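Side-chain contacts in dehydrogenase (Chromobacterium violaceum, PDB 3Q2I), which probably oxidises the UDP-linked sugar UDP-GlcNAcA with NAD during the biosynthesis of 2,3-diacetamido-2,3-dideoxy-D-mannuronic acid: residues 110-113 against 114-118; 193-196 against 197-200. All coordinates share one frame; numbering follows the deposited sequence.

Both contacts lie in the opening turns of a helix, but in different parts of the enzyme. Interaction 1 starts helix 112-125 of the NAD-binding Rossmann fold, whereas interaction 2 starts helix 193-203 of the C-terminal alpha/beta domain. Their centres are 18 Å apart and their nearest atoms about 10 Å, so they do not touch. Helix 325-344 packs against side chains of both. Their relation to the ligands differs: the side chain of His194 in interaction 2 comes within about 3 Å of the bound NADH and also meets the UDP-sugar, while the side chain of Asp114 in interaction 1 remains about 13 Å from the dinucleotide, at the surface.

Interaction 1: residues 110-113 against 114-118; sequences TRWE and DGLEM
Arg111, the N-cap residue of helix 112-125, receives the first helical bond on its carbonyl oxygen (Gly115 N to Arg111 O, 3.2 Å), and the i to i+4 pattern continues from Leu116 N to Trp112 O and from Glu117 N to Glu113 O. One turn apart on the same flank, Trp112 and Leu116 form the apolar part of the contact. CG of Trp112 is anti to the backbone N (chi1 -178°), and the indole presents one face to Leu116. Leu116 CD1 sits over the five-membered ring of Trp112 as a CH-pi contact, 4.0 Å from its centroid and 30° off the normal. The other branch reaches the benzo part, with Leu116 CD2 3.8 Å from Trp112 CZ2. The indole N-H is spent elsewhere, on the carboxylate of Asp353, while Leu329, Leu332 and Ile336 of helix 325-344 also pack on the ring. This helix is the crossover of a beta-alpha-beta unit, joining strand 101-104 to strand 129-131 at one end of the parallel Rossmann sheet. At its polar start the Asp114 carboxylate lies alongside the Arg111 side chain, the carboxylate and guanidinium planes 60° apart. No direct salt bridge forms: Arg111 NH1 and Asp114 OD2 are 5.0 Å apart, with a water between them. That water accepts from NH1 at the edge of the guanidinium, in its plane, and donates to Asp114 OD2 at 2.6 Å. A second water donates to Asp114 OD2 at 2.9 Å and accepts from Thr110 N at 2.8 Å, tying the residue before the cap to the first turn. On the exposed side, Glu113 OE1 and Glu117 OE2 come within 4.5 Å, a proximity of like charges that would probably favour a raised pKa for one of them.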
loop_
_atom_site.group_PDB
_atom_site.type_symbol
_atom_site.label_atom_id
_atom_site.label_comp_id
_atom_site.label_asym_id
_atom_site.label_seq_id
_atom_site.Cartn_x
_atom_site.Cartn_y
_atom_site.Cartn_z
ATOM N N THR A 110 13.761 -23.028 -10.464
ATOM C CA THR A 110 14.267 -21.766 -9.883
ATOM C C THR A 110 13.156 -20.706 -9.873
ATOM O O THR A 110 13.379 -19.599 -9.377
ATOM C CB THR A 110 15.455 -21.215 -10.645
ATOM O OG1 THR A 110 15.128 -21.017 -12.033
ATOM C CG2 THR A 110 16.692 -22.157 -10.551
ATOM N N ARG A 111 12.045 -21.024 -10.510
ATOM C CA ARG A 111 10.883 -20.104 -10.666
ATOM C C ARG A 111 9.617 -20.873 -10.397
ATOM O O ARG A 111 9.495 -22.081 -10.718
ATOM C CB ARG A 111 10.810 -19.489 -12.077
ATOM C CG ARG A 111 11.924 -18.506 -12.273
ATOM C CD ARG A 111 12.444 -18.466 -13.697
ATOM N NE ARG A 111 13.403 -17.371 -13.855
ATOM C CZ ARG A 111 13.788 -16.950 -15.044
ATOM N NH1 ARG A 111 13.342 -17.557 -16.130
ATOM N NH2 ARG A 111 14.662 -15.961 -15.149
ATOM N N TRP A 112 8.659 -20.203 -9.756
ATOM C CA TRP A 112 7.488 -20.906 -9.283
ATOM C C TRP A 112 6.657 -21.560 -10.408
ATOM O O TRP A 112 6.330 -22.759 -10.321
ATOM C CB TRP A 112 6.638 -19.916 -8.480
ATOM C CG TRP A 112 5.406 -20.530 -7.889
ATOM C CD1 TRP A 112 4.110 -20.084 -8.075
ATOM C CD2 TRP A 112 5.322 -21.649 -7.005
ATOM N NE1 TRP A 112 3.248 -20.875 -7.363
ATOM C CE2 TRP A 112 3.958 -21.818 -6.675
ATOM C CE3 TRP A 112 6.272 -22.513 -6.444
ATOM C CZ2 TRP A 112 3.525 -22.844 -5.810
ATOM C CZ3 TRP A 112 5.842 -23.542 -5.587
ATOM C CH2 TRP A 112 4.462 -23.699 -5.300
ATOM N N GLU A 113 6.322 -20.794 -11.428
ATOM C CA GLU A 113 5.450 -21.384 -12.467
ATOM C C GLU A 113 6.172 -22.555 -13.148
ATOM O O GLU A 113 5.474 -23.503 -13.556
ATOM C CB GLU A 113 5.042 -20.336 -13.510
ATOM C CG GLU A 113 4.066 -19.313 -12.929
ATOM C CD GLU A 113 2.657 -19.832 -12.740
ATOM O OE1 GLU A 113 2.294 -20.874 -13.355
ATOM O OE2 GLU A 113 1.905 -19.157 -11.988
ATOM N N ASP A 114 7.500 -22.512 -13.230
ATOM C CA ASP A 114 8.238 -23.652 -13.861
ATOM C C ASP A 114 8.048 -24.921 -12.992
ATOM O O ASP A 114 7.821 -26.046 -13.490
ATOM C CB ASP A 114 9.713 -23.290 -13.921
ATOM C CG ASP A 114 10.020 -22.251 -14.984
ATOM O OD1 ASP A 114 9.075 -21.745 -15.619
ATOM O OD2 ASP A 114 11.214 -21.971 -15.203
ATOM N N GLY A 115 8.105 -24.796 -11.676
ATOM C CA GLY A 115 7.879 -25.951 -10.793
ATOM C C GLY A 115 6.479 -26.498 -11.012
ATOM O O GLY A 115 6.257 -27.706 -11.029
ATOM N N LEU A 116 5.486 -25.612 -10.983
ATOM C CA LEU A 116 4.107 -26.015 -11.227
ATOM C C LEU A 116 3.965 -26.777 -12.540
ATOM O O LEU A 116 3.272 -27.794 -12.564
ATOM C CB LEU A 116 3.093 -24.844 -11.194
ATOM C CG LEU A 116 2.996 -24.134 -9.841
ATOM C CD1 LEU A 116 2.091 -22.932 -10.016
ATOM C CD2 LEU A 116 2.464 -25.026 -8.779
ATOM N N GLU A 117 4.594 -26.279 -13.597
ATOM C CA GLU A 117 4.431 -26.842 -14.936
ATOM C C GLU A 117 5.083 -28.231 -14.974
ATOM O O GLU A 117 4.556 -29.129 -15.648
ATOM C CB GLU A 117 5.010 -25.922 -16.005
ATOM C CG GLU A 117 4.110 -24.714 -16.273
ATOM C CD GLU A 117 2.646 -25.064 -16.623
ATOM O OE1 GLU A 117 2.355 -26.130 -17.213
ATOM O OE2 GLU A 117 1.740 -24.272 -16.282
ATOM N N MET A 118 6.187 -28.445 -14.262
ATOM C CA MET A 118 6.782 -29.785 -14.324
ATOM C C MET A 118 5.900 -30.824 -13.610
ATOM O O MET A 118 5.752 -31.990 -14.055
ATOM C CB MET A 118 8.251 -29.749 -13.880
ATOM C CG MET A 118 8.487 -29.361 -12.467
ATOM S SD MET A 118 10.211 -28.822 -12.220
ATOM C CE MET A 118 11.074 -30.429 -12.341
HETATM O O HOH W 1 13.200 -22.660 -13.202
HETATM O O HOH W 2 11.840 -19.846 -16.536
#

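Interaction 2: residues 193-196 against 197-200. With HP7 ((2S,3S,4R,5R,6R)-5-acetamido-6-[[[(2R,3S,4R,5R)-5-(2,4-dioxopyrimidin-1-yl)-3,4-dihydroxy-oxolan-2-yl]methoxy-hydroxy-phosphoryl]oxy-hydroxy-phosphoryl]oxy-3,4-dihydroxy-oxane-2-carboxylic acid), chain C.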
loop_
_atom_site.group_PDB
_atom_site.type_symbol
_atom_site.label_atom_id
_atom_site.label_comp_id
_atom_site.label_asym_id
_atom_site.label_seq_id
_atom_site.Cartn_x
_atom_site.Cartn_y
_atom_site.Cartn_z
ATOM N N SER A 193 19.414 -25.198 0.670
ATOM C CA SER A 193 18.087 -25.677 0.353
ATOM C C SER A 193 17.643 -26.876 1.192
ATOM O O SER A 193 16.458 -27.014 1.434
ATOM C CB SER A 193 17.892 -25.939 -1.145
ATOM O OG SER A 193 18.862 -26.885 -1.518
ATOM N N HIS A 194 18.576 -27.705 1.630
ATOM C CA HIS A 194 18.205 -28.861 2.467
ATOM C C HIS A 194 17.783 -28.436 3.871
ATOM O O HIS A 194 17.248 -29.234 4.633
ATOM C CB HIS A 194 19.357 -29.897 2.542
ATOM C CG HIS A 194 19.694 -30.569 1.240
ATOM N ND1 HIS A 194 18.830 -31.425 0.598
ATOM C CD2 HIS A 194 20.849 -30.618 0.535
ATOM C CE1 HIS A 194 19.396 -31.893 -0.503
ATOM N NE2 HIS A 194 20.628 -31.421 -0.563
ATOM N N TYR A 195 18.112 -27.194 4.246
ATOM C CA TYR A 195 17.702 -26.637 5.526
ATOM C C TYR A 195 16.383 -25.882 5.377
ATOM O O TYR A 195 15.531 -25.969 6.259
ATOM C CB TYR A 195 18.803 -25.729 6.099
ATOM C CG TYR A 195 20.075 -26.484 6.432
ATOM C CD1 TYR A 195 20.424 -26.791 7.747
ATOM C CD2 TYR A 195 20.949 -26.849 5.420
ATOM C CE1 TYR A 195 21.584 -27.494 8.025
ATOM C CE2 TYR A 195 22.121 -27.580 5.698
ATOM C CZ TYR A 195 22.406 -27.893 7.010
ATOM O OH TYR A 195 23.551 -28.658 7.284
ATOM N N VAL A 196 16.194 -25.185 4.255
ATOM C CA VAL A 196 14.876 -24.614 3.953
ATOM C C VAL A 196 13.836 -25.723 4.000
ATOM O O VAL A 196 12.705 -25.542 4.490
ATOM C CB VAL A 196 14.823 -23.871 2.561
ATOM C CG1 VAL A 196 13.372 -23.426 2.289
ATOM C CG2 VAL A 196 15.809 -22.698 2.610
ATOM N N ASP A 197 14.236 -26.893 3.471
ATOM C CA ASP A 197 13.334 -28.031 3.440
ATOM C C ASP A 197 12.799 -28.365 4.825
ATOM O O ASP A 197 11.695 -28.887 4.946
ATOM C CB ASP A 197 14.080 -29.242 2.879
ATOM C CG ASP A 197 13.215 -30.456 2.716
ATOM O OD1 ASP A 197 12.165 -30.357 2.069
ATOM O OD2 ASP A 197 13.629 -31.536 3.210
ATOM N N LEU A 198 13.603 -28.159 5.869
ATOM C CA LEU A 198 13.146 -28.567 7.199
ATOM C C LEU A 198 11.952 -27.763 7.709
ATOM O O LEU A 198 11.290 -28.133 8.669
ATOM C CB LEU A 198 14.290 -28.399 8.235
ATOM C CG LEU A 198 15.600 -29.133 7.818
ATOM C CD1 LEU A 198 16.701 -28.800 8.758
ATOM C CD2 LEU A 198 15.347 -30.649 7.657
ATOM N N LEU A 199 11.798 -26.547 7.173
ATOM C CA LEU A 199 10.775 -25.666 7.719
ATOM C C LEU A 199 9.368 -26.237 7.607
ATOM O O LEU A 199 8.634 -26.241 8.595
ATOM C CB LEU A 199 10.928 -24.269 7.093
ATOM C CG LEU A 199 12.263 -23.553 7.273
ATOM C CD1 LEU A 199 12.362 -22.198 6.537
ATOM C CD2 LEU A 199 12.496 -23.352 8.770
ATOM N N ASP A 200 8.947 -26.655 6.424
ATOM C CA ASP A 200 7.670 -27.311 6.277
ATOM C C ASP A 200 7.738 -28.799 6.719
ATOM O O ASP A 200 6.823 -29.259 7.408
ATOM C CB ASP A 200 7.223 -27.238 4.801
ATOM C CG ASP A 200 5.861 -27.880 4.580
ATOM O OD1 ASP A 200 5.799 -29.130 4.428
ATOM O OD2 ASP A 200 4.821 -27.215 4.705
HETATM N N1 HP7 C . 33.687 -24.968 0.454
HETATM C C2 HP7 C . 34.556 -24.084 0.945
HETATM O O2 HP7 C . 35.162 -23.313 0.156
HETATM N N3 HP7 C . 34.826 -24.023 2.252
HETATM C C4 HP7 C . 34.211 -24.851 3.108
HETATM O O4 HP7 C . 34.548 -24.789 4.315
HETATM C C5 HP7 C . 33.284 -25.783 2.632
HETATM C C6 HP7 C . 33.045 -25.822 1.264
HETATM P PA HP7 C . 30.881 -29.253 -0.090
HETATM P PB HP7 C . 28.433 -30.551 -0.597
HETATM O "O'P" HP7 C . 27.391 -25.535 -2.348
HETATM O "O'Q" HP7 C . 26.954 -26.534 -4.261
HETATM C "C1'" HP7 C . 26.570 -28.774 -0.102
HETATM O O1A HP7 C . 30.912 -29.204 1.430
HETATM O O1B HP7 C . 28.432 -30.979 0.852
HETATM C C1C HP7 C . 33.397 -24.937 -0.985
HETATM C "C2'" HP7 C . 25.047 -28.873 0.092
HETATM N "N2'" HP7 C . 24.679 -30.177 0.645
HETATM O O2A HP7 C . 31.647 -30.284 -0.873
HETATM O O2B HP7 C . 28.669 -31.521 -1.737
HETATM C C2C HP7 C . 34.325 -25.820 -1.809
HETATM O O2C HP7 C . 34.582 -25.065 -2.998
HETATM C "C3'" HP7 C . 24.315 -28.662 -1.227
HETATM O "O3'" HP7 C . 22.926 -28.444 -0.882
HETATM O O3A HP7 C . 29.382 -29.262 -0.666
HETATM O O3B HP7 C . 26.978 -29.882 -0.916
HETATM C C3C HP7 C . 33.440 -26.995 -2.188
HETATM O O3C HP7 C . 33.826 -27.540 -3.450
HETATM C "C4'" HP7 C . 24.837 -27.417 -1.962
HETATM O "O4'" HP7 C . 24.292 -27.287 -3.270
HETATM C C4C HP7 C . 32.037 -26.401 -2.273
HETATM O O4C HP7 C . 32.091 -25.491 -1.165
HETATM C "C5'" HP7 C . 26.350 -27.632 -2.170
HETATM O "O5'" HP7 C . 26.904 -27.606 -0.858
HETATM C C5C HP7 C . 31.000 -27.460 -1.968
HETATM O O5C HP7 C . 31.294 -27.797 -0.619
HETATM C "C6'" HP7 C . 26.938 -26.511 -2.992
HETATM C "C7'" HP7 C . 24.046 -30.414 1.792
HETATM O "O7'" HP7 C . 23.553 -29.566 2.550
HETATM C "C8'" HP7 C . 23.920 -31.872 2.167
HETATM O O HOH W 3 16.235 -32.007 4.041
HETATM O O HOH W 4 10.168 -26.395 3.744
#
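Helix 193-203 begins at the UDP-sugar pocket, with two of its first residues, His194 and Tyr195, facing the ligand. The His194 ring meets the hexose obliquely, CD2 lying 3.3 Å from O3' of the sugar, while its NE2 hydrogen-bonds to O7N of NADH. Tyr195 turns a ring edge to the acetamido group, CE2 being 4.0 Å from O7' near the ring plane; on the helix side, its CD1 packs loosely against Leu198 CD1 at 4.3 Å. After the Asp197 N to Ser193 O bond the helix kinks. Leu198 N turns to Tyr195 O (2.9 Å) and Leu199 N to Val196 O, both i to i+3 bonds with the donor well above the carbonyl plane. A water accepts from Asp200 N at 3.0 Å and lies 2.8 Å from Val196 O, two atoms 4.4 Å apart. CG anti to N (chi1 -176°) turns the buried Asp197 carboxylate away from the first turn, into salt bridges with Lys133 (OD1) and Arg136 (OD2). Another water donates to both His194 O and Asp197 OD2 (2.8 Å to the latter). Through His194 the helix start touches dinucleotide and sugar together, as expected at the active-site cleft of a Rossmann-fold sugar dehydrogenase.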